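Dehydrogenase (Chromobacterium violaceum, PDB 3Q2I) binds NADH and UDP-GlcNAcA and probably oxidises the UDP-sugar on the route to 2,3-diacetamido-2,3-dideoxy-d-mannuronic acid. Local coordinates at residues Y172-A175 with G176-T180; M244-P248 with K249-G253; V264-G268 with V269-E273. All blocks are in the same frame, centred on the assembly; numbering follows the deposited sequence.

Interaction 1: residues Y172-A175 with G176-T180. With NAI (1,4-dihydronicotinamide adenine dinucleotide), chain B.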
loop_
_atom_site.group_PDB
_atom_site.type_symbol
_atom_site.label_atom_id
_atom_site.label_comp_id
_atom_site.label_asym_id
_atom_site.label_seq_id
_atom_site.Cartn_x
_atom_site.Cartn_y
_atom_site.Cartn_z
ATOM N N TYR A 172 -33.832 -17.900 0.665
ATOM C CA TYR A 172 -32.926 -17.667 1.783
ATOM C C TYR A 172 -33.602 -17.792 3.144
ATOM O O TYR A 172 -33.001 -18.237 4.089
ATOM C CB TYR A 172 -32.296 -16.279 1.665
ATOM C CG TYR A 172 -31.570 -16.104 0.346
ATOM C CD1 TYR A 172 -30.228 -16.503 0.224
ATOM C CD2 TYR A 172 -32.169 -15.492 -0.755
ATOM C CE1 TYR A 172 -29.554 -16.345 -0.951
ATOM C CE2 TYR A 172 -31.470 -15.305 -1.946
ATOM C CZ TYR A 172 -30.155 -15.756 -2.027
ATOM O OH TYR A 172 -29.501 -15.536 -3.209
ATOM N N ASP A 173 -34.894 -17.467 3.228
ATOM C CA ASP A 173 -35.556 -17.457 4.528
ATOM C C ASP A 173 -35.938 -18.883 4.946
ATOM O O ASP A 173 -36.339 -19.109 6.092
ATOM C CB ASP A 173 -36.863 -16.645 4.408
ATOM C CG ASP A 173 -36.634 -15.145 4.394
ATOM O OD1 ASP A 173 -35.485 -14.691 4.458
ATOM O OD2 ASP A 173 -37.630 -14.399 4.297
ATOM N N ALA A 174 -35.805 -19.828 4.029
ATOM C CA ALA A 174 -36.202 -21.226 4.307
ATOM C C ALA A 174 -35.494 -21.793 5.527
ATOM O O ALA A 174 -36.054 -22.613 6.262
ATOM C CB ALA A 174 -35.971 -22.095 3.084
ATOM N N ALA A 175 -34.266 -21.354 5.791
ATOM C CA ALA A 175 -33.550 -21.786 6.999
ATOM C C ALA A 175 -32.473 -20.790 7.440
ATOM O O ALA A 175 -31.943 -20.034 6.601
ATOM C CB ALA A 175 -32.902 -23.155 6.788
ATOM N N GLY A 176 -32.178 -20.770 8.740
ATOM C CA GLY A 176 -31.393 -19.715 9.378
ATOM C C GLY A 176 -29.987 -19.697 8.786
ATOM O O GLY A 176 -29.387 -18.623 8.659
ATOM N N TRP A 177 -29.468 -20.870 8.452
ATOM C CA TRP A 177 -28.100 -20.994 7.957
ATOM C C TRP A 177 -27.938 -20.318 6.618
ATOM O O TRP A 177 -26.808 -19.936 6.248
ATOM C CB TRP A 177 -27.657 -22.488 7.874
ATOM C CG TRP A 177 -28.243 -23.312 6.763
ATOM C CD1 TRP A 177 -29.386 -24.095 6.820
ATOM C CD2 TRP A 177 -27.664 -23.558 5.487
ATOM N NE1 TRP A 177 -29.553 -24.765 5.645
ATOM C CE2 TRP A 177 -28.480 -24.501 4.823
ATOM C CE3 TRP A 177 -26.491 -23.115 4.852
ATOM C CZ2 TRP A 177 -28.223 -24.930 3.525
ATOM C CZ3 TRP A 177 -26.242 -23.543 3.569
ATOM C CH2 TRP A 177 -27.076 -24.476 2.916
ATOM N N ARG A 178 -29.004 -20.207 5.830
ATOM C CA ARG A 178 -28.860 -19.804 4.432
ATOM C C ARG A 178 -28.602 -18.295 4.404
ATOM O O ARG A 178 -29.176 -17.544 5.188
ATOM C CB ARG A 178 -30.146 -20.102 3.650
ATOM C CG ARG A 178 -30.346 -21.637 3.421
ATOM C CD ARG A 178 -31.671 -21.801 2.687
ATOM N NE ARG A 178 -32.006 -23.231 2.531
ATOM C CZ ARG A 178 -31.390 -24.069 1.705
ATOM N NH1 ARG A 178 -31.815 -25.352 1.641
ATOM N NH2 ARG A 178 -30.342 -23.693 0.975
ATOM N N GLY A 179 -27.709 -17.907 3.494
ATOM C CA GLY A 179 -27.430 -16.488 3.283
ATOM C C GLY A 179 -26.445 -15.898 4.264
ATOM O O GLY A 179 -26.324 -14.678 4.354
ATOM N N THR A 180 -25.726 -16.728 5.013
ATOM C CA THR A 180 -24.790 -16.301 6.054
ATOM C C THR A 180 -23.363 -16.622 5.612
ATOM O O THR A 180 -23.118 -17.588 4.853
ATOM C CB THR A 180 -24.986 -17.025 7.440
ATOM O OG1 THR A 180 -24.699 -18.441 7.325
ATOM C CG2 THR A 180 -26.386 -16.825 7.961
HETATM P PA NAI B . -31.307 -28.073 4.169
HETATM O O1A NAI B . -31.471 -26.905 5.053
HETATM O O2A NAI B . -32.530 -28.550 3.269
HETATM O O5B NAI B . -30.819 -29.367 4.931
HETATM C C5B NAI B . -30.524 -29.066 6.266
HETATM C C4B NAI B . -30.448 -30.374 7.040
HETATM O O4B NAI B . -29.347 -30.460 7.963
HETATM C C3B NAI B . -31.710 -30.095 7.858
HETATM O O3B NAI B . -32.610 -31.210 7.798
HETATM C C2B NAI B . -31.196 -29.673 9.245
HETATM O O2B NAI B . -32.086 -29.960 10.317
HETATM C C1B NAI B . -29.936 -30.568 9.286
HETATM N N9A NAI B . -28.990 -30.196 10.312
HETATM C C8A NAI B . -28.564 -28.925 10.617
HETATM N N7A NAI B . -27.656 -29.005 11.549
HETATM C C5A NAI B . -27.368 -30.321 11.831
HETATM C C6A NAI B . -26.518 -30.999 12.729
HETATM N N6A NAI B . -25.652 -30.330 13.568
HETATM N N1A NAI B . -26.554 -32.342 12.755
HETATM C C2A NAI B . -27.385 -32.992 11.967
HETATM N N3A NAI B . -28.220 -32.425 11.099
HETATM C C4A NAI B . -28.242 -31.077 11.038
HETATM O O3 NAI B . -30.100 -27.761 3.177
HETATM P PN NAI B . -29.747 -28.435 1.830
HETATM O O1N NAI B . -30.235 -27.615 0.670
HETATM O O2N NAI B . -30.058 -29.950 1.755
HETATM O O5D NAI B . -28.162 -28.153 1.593
HETATM C C5D NAI B . -27.418 -29.117 2.302
HETATM C C4D NAI B . -25.955 -29.114 1.868
HETATM O O4D NAI B . -25.973 -29.591 0.513
HETATM C C3D NAI B . -25.316 -27.702 1.745
HETATM O O3D NAI B . -23.925 -27.870 2.029
HETATM C C2D NAI B . -25.465 -27.364 0.257
HETATM O O2D NAI B . -24.409 -26.533 -0.218
HETATM C C1D NAI B . -25.354 -28.749 -0.444
HETATM N N1N NAI B . -26.027 -28.795 -1.722
HETATM C C2N NAI B . -25.385 -29.262 -2.772
HETATM C C3N NAI B . -25.950 -29.265 -4.054
HETATM C C7N NAI B . -25.227 -29.823 -5.218
HETATM O O7N NAI B . -25.412 -29.509 -6.380
HETATM N N7N NAI B . -24.261 -30.769 -5.027
HETATM C C4N NAI B . -27.211 -28.652 -4.197
HETATM C C5N NAI B . -27.886 -28.275 -3.049
HETATM C C6N NAI B . -27.281 -28.340 -1.819
#
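Ala-175 and Arg-178 close a type I beta turn, Arg-178 N donating to Ala-175 O at 3.0 Å, and a type II turn from Trp-177 to Thr-180 follows directly. Gly-179 occupies the third position of the second turn with phi 83°, a value that glycine adopts with little strain. Thr-180 OG1 reaches back to Trp-177 O at 2.8 Å, so a short hydroxyl side chain ties this turn together.

The two turns present Trp-177 and Arg-178 to the pyrophosphate of NADH. With chi1 at 74°, Trp-177 CG stands between the backbone N and the carbonyl carbon, and the indole folds back beside the start of the Arg-178 side chain, whose CG sits over the middle of the ring. Farther out the arrangement reverses, and Trp-177 CZ2 lies 3.5 Å above the guanidinium plane of Arg-178. Each flat group thus limits the swing of the other. Trp-177 NE1 gives an in-plane hydrogen bond to O1A of one phosphate, 2.9 Å long and nearly straight at 164°. Arg-178 NH1 binds O1N of the other phosphate at 2.9 Å, approached at the edge of the guanidinium. Small Ala-175 lets the indole close in, its CB 3.6 Å from Trp-177 CD1, while Arg-178 CB rests 3.4 Å from Tyr-172 O.

Arg-23, which follows strand 14-19, lies beside Arg-178 near the pyrophosphate. The turns leave helix 169-173 and lead toward helix 187-191; Asp-184 accepts from Gly-179 N, Trp-177 packs on Pro-84 beyond strand 78-81, and Tyr-172 packs on Ile-220.

Interaction 2: residues M244-P248 with K249-G253. With HP7 ((2S,3S,4R,5R,6R)-5-acetamido-6-[[[(2R,3S,4R,5R)-5-(2,4-dioxopyrimidin-1-yl)-3,4-dihydroxy-oxolan-2-yl]methoxy-hydroxy-phosphoryl]oxy-hydroxy-phosphoryl]oxy-3,4-dihydroxy-oxane-2-carboxylic acid), chain C.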
loop_
_atom_site.group_PDB
_atom_site.type_symbol
_atom_site.label_atom_id
_atom_site.label_comp_id
_atom_site.label_asym_id
_atom_site.label_seq_id
_atom_site.Cartn_x
_atom_site.Cartn_y
_atom_site.Cartn_z
ATOM N N MET A 244 -28.179 -13.604 -8.645
ATOM C CA MET A 244 -29.409 -14.359 -8.284
ATOM C C MET A 244 -30.627 -13.448 -8.427
ATOM O O MET A 244 -31.717 -13.780 -7.929
ATOM C CB MET A 244 -29.298 -14.935 -6.866
ATOM C CG MET A 244 -28.223 -15.986 -6.703
ATOM S SD MET A 244 -28.331 -17.374 -7.854
ATOM C CE MET A 244 -26.796 -17.291 -8.770
ATOM N N LEU A 245 -30.474 -12.310 -9.089
ATOM C CA LEU A 245 -31.562 -11.316 -9.097
ATOM C C LEU A 245 -32.177 -11.222 -10.488
ATOM O O LEU A 245 -32.806 -10.206 -10.796
ATOM C CB LEU A 245 -31.017 -9.911 -8.765
ATOM C CG LEU A 245 -30.317 -9.848 -7.411
ATOM C CD1 LEU A 245 -29.864 -8.415 -7.144
ATOM C CD2 LEU A 245 -31.186 -10.418 -6.283
ATOM N N THR A 246 -32.065 -12.267 -11.306
ATOM C CA THR A 246 -32.452 -12.149 -12.712
ATOM C C THR A 246 -33.990 -12.113 -12.860
ATOM O O THR A 246 -34.718 -12.897 -12.222
ATOM C CB THR A 246 -31.951 -13.348 -13.502
ATOM O OG1 THR A 246 -30.518 -13.486 -13.308
ATOM C CG2 THR A 246 -32.245 -13.149 -14.977
ATOM N N TYR A 247 -34.441 -11.185 -13.693
ATOM C CA TYR A 247 -35.889 -11.044 -13.978
ATOM C C TYR A 247 -36.275 -11.887 -15.158
ATOM O O TYR A 247 -35.716 -11.731 -16.231
ATOM C CB TYR A 247 -36.253 -9.585 -14.291
ATOM C CG TYR A 247 -37.716 -9.490 -14.701
ATOM C CD1 TYR A 247 -38.709 -9.522 -13.742
ATOM C CD2 TYR A 247 -38.054 -9.470 -16.034
ATOM C CE1 TYR A 247 -40.048 -9.511 -14.109
ATOM C CE2 TYR A 247 -39.390 -9.436 -16.413
ATOM C CZ TYR A 247 -40.345 -9.473 -15.454
ATOM O OH TYR A 247 -41.666 -9.469 -15.880
ATOM N N PRO A 248 -37.276 -12.777 -14.966
ATOM C CA PRO A 248 -38.030 -13.096 -13.767
ATOM C C PRO A 248 -37.769 -14.524 -13.311
ATOM O O PRO A 248 -38.337 -14.950 -12.297
ATOM C CB PRO A 248 -39.477 -13.058 -14.281
ATOM C CG PRO A 248 -39.332 -13.632 -15.631
ATOM C CD PRO A 248 -37.964 -13.253 -16.181
ATOM N N LYS A 249 -36.911 -15.239 -14.034
ATOM C CA LYS A 249 -36.493 -16.600 -13.675
ATOM C C LYS A 249 -35.100 -16.891 -14.251
ATOM O O LYS A 249 -34.540 -16.042 -14.939
ATOM C CB LYS A 249 -37.516 -17.621 -14.228
ATOM C CG LYS A 249 -37.566 -17.667 -15.735
ATOM C CD LYS A 249 -38.697 -18.601 -16.204
ATOM C CE LYS A 249 -38.912 -18.378 -17.677
ATOM N NZ LYS A 249 -37.879 -19.181 -18.357
ATOM N N ASN A 250 -34.562 -18.079 -14.001
ATOM C CA ASN A 250 -33.224 -18.430 -14.480
ATOM C C ASN A 250 -33.107 -18.182 -15.972
ATOM O O ASN A 250 -33.966 -18.609 -16.776
ATOM C CB ASN A 250 -32.857 -19.892 -14.204
ATOM C CG ASN A 250 -32.479 -20.178 -12.761
ATOM O OD1 ASN A 250 -32.626 -19.340 -11.860
ATOM N ND2 ASN A 250 -31.951 -21.387 -12.532
ATOM N N LEU A 251 -32.032 -17.506 -16.368
ATOM C CA LEU A 251 -31.827 -17.151 -17.760
ATOM C C LEU A 251 -30.658 -17.866 -18.421
ATOM O O LEU A 251 -30.742 -18.321 -19.570
ATOM C CB LEU A 251 -31.660 -15.637 -17.899
ATOM C CG LEU A 251 -31.258 -15.036 -19.259
ATOM C CD1 LEU A 251 -32.385 -15.218 -20.260
ATOM C CD2 LEU A 251 -31.002 -13.534 -19.115
ATOM N N GLU A 252 -29.525 -17.966 -17.741
ATOM C CA GLU A 252 -28.298 -18.367 -18.429
ATOM C C GLU A 252 -27.283 -18.994 -17.468
ATOM O O GLU A 252 -27.131 -18.543 -16.309
ATOM C CB GLU A 252 -27.640 -17.122 -19.054
ATOM C CG GLU A 252 -26.372 -17.439 -19.793
ATOM C CD GLU A 252 -25.791 -16.238 -20.531
ATOM O OE1 GLU A 252 -24.631 -16.324 -20.958
ATOM O OE2 GLU A 252 -26.480 -15.200 -20.689
ATOM N N GLY A 253 -26.711 -20.127 -17.888
ATOM C CA GLY A 253 -25.557 -20.762 -17.237
ATOM C C GLY A 253 -24.675 -21.091 -18.408
ATOM O O GLY A 253 -24.950 -22.032 -19.168
HETATM N N1 HP7 C . -35.486 -20.756 -8.269
HETATM C C2 HP7 C . -36.229 -19.706 -8.616
HETATM O O2 HP7 C . -36.837 -19.059 -7.723
HETATM N N3 HP7 C . -36.373 -19.344 -9.894
HETATM C C4 HP7 C . -35.754 -20.032 -10.864
HETATM O O4 HP7 C . -35.972 -19.684 -12.049
HETATM C C5 HP7 C . -34.956 -21.132 -10.537
HETATM C C6 HP7 C . -34.847 -21.482 -9.198
HETATM P PA HP7 C . -33.111 -25.323 -8.473
HETATM P PB HP7 C . -30.838 -26.941 -8.088
HETATM O "O'P" HP7 C . -29.541 -22.536 -5.218
HETATM O "O'Q" HP7 C . -29.367 -23.954 -3.542
HETATM C "C1'" HP7 C . -28.795 -25.298 -8.050
HETATM O O1A HP7 C . -33.000 -24.953 -9.944
HETATM O O1B HP7 C . -30.740 -27.052 -9.591
HETATM C C1C HP7 C . -35.327 -21.058 -6.841
HETATM C "C2'" HP7 C . -27.274 -25.508 -8.152
HETATM N "N2'" HP7 C . -26.967 -26.698 -8.948
HETATM O O2A HP7 C . -34.029 -26.412 -7.989
HETATM O O2B HP7 C . -31.258 -28.099 -7.206
HETATM C C2C HP7 C . -36.397 -21.995 -6.297
HETATM O O2C HP7 C . -36.696 -21.485 -4.994
HETATM C "C3'" HP7 C . -26.650 -25.655 -6.771
HETATM O "O3'" HP7 C . -25.222 -25.512 -6.960
HETATM O O3A HP7 C . -31.678 -25.605 -7.807
HETATM O O3B HP7 C . -29.367 -26.505 -7.529
HETATM C C3C HP7 C . -35.652 -23.307 -6.120
HETATM O O3C HP7 C . -36.196 -24.063 -5.038
HETATM C "C4'" HP7 C . -27.131 -24.545 -5.821
HETATM O "O4'" HP7 C . -26.698 -24.749 -4.481
HETATM C C4C HP7 C . -34.218 -22.890 -5.809
HETATM O O4C HP7 C . -34.094 -21.767 -6.693
HETATM C "C5'" HP7 C . -28.669 -24.644 -5.773
HETATM O "O5'" HP7 C . -29.097 -24.287 -7.084
HETATM C C5C HP7 C . -33.249 -23.961 -6.262
HETATM O O5C HP7 C . -33.447 -23.976 -7.670
HETATM C "C6'" HP7 C . -29.233 -23.667 -4.770
HETATM C "C7'" HP7 C . -26.255 -26.752 -10.072
HETATM O "O7'" HP7 C . -25.626 -25.819 -10.590
HETATM C "C8'" HP7 C . -26.219 -28.104 -10.745
#
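Between Thr-246 and Leu-251 the backbone bends through a cis peptide bond preceding Pro-248, a geometry that proline tolerates, and then enters strand 252-259. Leu-251 and Glu-252 together face Phe-164 in a classic beta bulge.

Thr-246 CG2 meets Leu-251 CB at 3.9 Å, the two side chains crossing at about a right angle. With chi1 at -55°, Thr-246 OG1 lies beside the backbone N and bonds to Trp-165 O, which leaves CG2 anti to that N and facing Leu-251. Pro-248 CB lies 3.6 Å above one face of the Tyr-247 ring, toward its rim, and Tyr-247 O takes a hydrogen bond from Ser-263 of the second subunit.

Beyond the bend the chain meets the uracil of the UDP-sugar. Asn-250 N donates to its O4 at 2.9 Å with an angle of 163°, and Lys-249 CB approaches the same oxygen at 3.4 Å. The Asn-250 amide lies against the base, OD1 being 3.2 Å from C5; Thr-166 N, bonded to that OD1, positions it.

Because a main-chain N-H reads O4, the contact suits a base with a carbonyl there, as in uracil; cytosine, which carries an amino group, would offer no acceptor at that place.

Interaction 3: residues V264-G268 with V269-E273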
loop_
_atom_site.group_PDB
_atom_site.type_symbol
_atom_site.label_atom_id
_atom_site.label_comp_id
_atom_site.label_asym_id
_atom_site.label_seq_id
_atom_site.Cartn_x
_atom_site.Cartn_y
_atom_site.Cartn_z
ATOM N N VAL A 264 -15.529 -21.982 -28.509
ATOM C CA VAL A 264 -16.682 -22.742 -28.065
ATOM C C VAL A 264 -17.581 -21.916 -27.161
ATOM O O VAL A 264 -17.092 -21.044 -26.421
ATOM C CB VAL A 264 -16.220 -24.001 -27.321
ATOM C CG1 VAL A 264 -17.308 -24.588 -26.459
ATOM C CG2 VAL A 264 -15.708 -25.014 -28.317
ATOM N N ARG A 265 -18.890 -22.112 -27.263
ATOM C CA ARG A 265 -19.802 -21.635 -26.265
ATOM C C ARG A 265 -20.801 -22.719 -25.940
ATOM O O ARG A 265 -21.444 -23.294 -26.834
ATOM C CB ARG A 265 -20.525 -20.362 -26.744
ATOM C CG ARG A 265 -21.504 -19.807 -25.677
ATOM C CD ARG A 265 -22.378 -18.698 -26.266
ATOM N NE ARG A 265 -22.649 -17.607 -25.328
ATOM C CZ ARG A 265 -23.656 -17.590 -24.444
ATOM N NH1 ARG A 265 -24.456 -18.645 -24.313
ATOM N NH2 ARG A 265 -23.869 -16.529 -23.661
ATOM N N VAL A 266 -20.917 -23.008 -24.654
ATOM C CA VAL A 266 -21.950 -23.897 -24.122
ATOM C C VAL A 266 -22.844 -23.060 -23.242
ATOM O O VAL A 266 -22.355 -22.444 -22.303
ATOM C CB VAL A 266 -21.340 -25.008 -23.259
ATOM C CG1 VAL A 266 -22.442 -25.955 -22.789
ATOM C CG2 VAL A 266 -20.256 -25.731 -24.059
ATOM N N GLY A 267 -24.124 -22.972 -23.582
ATOM C CA GLY A 267 -25.047 -22.135 -22.844
ATOM C C GLY A 267 -26.347 -22.852 -22.471
ATOM O O GLY A 267 -26.325 -24.033 -22.086
ATOM N N GLY A 268 -27.452 -22.117 -22.564
ATOM C CA GLY A 268 -28.692 -22.584 -21.957
ATOM C C GLY A 268 -28.819 -22.069 -20.542
ATOM O O GLY A 268 -28.050 -21.162 -20.164
ATOM N N VAL A 269 -29.782 -22.583 -19.790
ATOM C CA VAL A 269 -29.970 -22.159 -18.404
ATOM C C VAL A 269 -28.940 -22.814 -17.485
ATOM O O VAL A 269 -28.803 -22.380 -16.345
ATOM C CB VAL A 269 -31.399 -22.419 -17.853
ATOM C CG1 VAL A 269 -32.405 -21.695 -18.700
ATOM C CG2 VAL A 269 -31.694 -23.919 -17.911
ATOM N N ALA A 270 -28.276 -23.862 -17.965
ATOM C CA ALA A 270 -27.396 -24.693 -17.140
ATOM C C ALA A 270 -26.282 -25.427 -17.902
ATOM O O ALA A 270 -26.142 -26.656 -17.835
ATOM C CB ALA A 270 -28.236 -25.649 -16.292
ATOM N N VAL A 271 -25.490 -24.696 -18.678
ATOM C CA VAL A 271 -24.443 -25.273 -19.520
ATOM C C VAL A 271 -24.866 -26.583 -20.167
ATOM O O VAL A 271 -24.131 -27.565 -20.156
ATOM C CB VAL A 271 -23.076 -25.467 -18.818
ATOM C CG1 VAL A 271 -22.237 -24.262 -18.994
ATOM C CG2 VAL A 271 -23.194 -25.977 -17.356
ATOM N N ASN A 272 -26.056 -26.524 -20.736
ATOM C CA ASN A 272 -26.706 -27.753 -21.239
ATOM C C ASN A 272 -26.894 -27.743 -22.761
ATOM O O ASN A 272 -27.309 -28.764 -23.352
ATOM C CB ASN A 272 -28.049 -27.897 -20.523
ATOM C CG ASN A 272 -28.968 -26.705 -20.744
ATOM O OD1 ASN A 272 -28.766 -25.619 -20.183
ATOM N ND2 ASN A 272 -30.002 -26.894 -21.564
ATOM N N GLU A 273 -26.528 -26.649 -23.422
ATOM C CA GLU A 273 -26.698 -26.546 -24.874
ATOM C C GLU A 273 -25.421 -26.101 -25.558
ATOM O O GLU A 273 -24.973 -24.962 -25.383
ATOM C CB GLU A 273 -27.819 -25.544 -25.176
ATOM C CG GLU A 273 -28.257 -25.437 -26.633
ATOM C CD GLU A 273 -29.058 -24.156 -26.894
ATOM O OE1 GLU A 273 -29.412 -23.884 -28.062
ATOM O OE2 GLU A 273 -29.327 -23.398 -25.937
#
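This contact is the turn of a beta hairpin, with a classic beta bulge where the second strand begins: the end of strand 262-267 loops round through Gly-268 to Asn-272 and starts strand 273-279, the outermost strand of the mixed sheet within this chain. Gly-267 and Glu-273 form an antiparallel hydrogen-bonded pair, with Gly-267 N donating to Glu-273 O at 2.8 Å. Gly-267 O is gripped twice in return: Glu-273 N, at 2.9 Å, comes from above the carbonyl plane, and Asn-272 N, at 2.8 Å, almost head-on to the oxygen. Two residues facing one make the bulge.

Glycine suits both residues at the strand exit. A CB on Gly-267 would clash with Arg-265 NH1. Gly-268 has phi 91° and psi -169°, a conformation that other residues rarely adopt, and a side chain there would run into Asn-272 OD1. The Asn-272 side chain braces the loop from inside: chi1 of 59° sets CG between its backbone N and carbonyl carbon, from where OD1 accepts from Ala-270 N at 2.9 Å. On the other side of the turn from Glu-273, branched Val-266 and Val-271 pack together, Val-266 CG1 lying 3.5 Å from Val-271 O and 4.1 Å from Val-271 CB. The Glu-273 chain runs out extended, its OE2 bonding to Gln-275, whose OE1 also receives Arg-265 NH1.

Helix 139-149 lies against Val-266 through Thr-140 and Leu-144, and Thr-140 OG1 also bonds to Val-271 O. Tyr-195 of helix 193-203 touches Ala-270 and Val-271, Trp-165 NE1 bonds to Val-269 O, and strand 252-259 borders strand 262-267.

Overall arrangement
Along the chain the three contacts come in series, none nesting in or crossing another, and all fall in the C-terminal alpha/beta domain. Interaction 1 closes the turns after helix 169-173 and serves the cofactor. Interaction 2 closes the loop joining strands 237-243 and 252-259 beside the uracil, and touches interaction 1 by packing of Tyr-172 OH on Met-244 CB. Interaction 3 closes the next turn but one, joining strands 262-267 and 273-279. It meets interaction 2 through the Glu-252 to Arg-265 salt bridge and a probable hydrogen bond between Gly-253 O and Val-271 N. Interactions 1 and 3 stay about 15 Å apart at their nearest atoms.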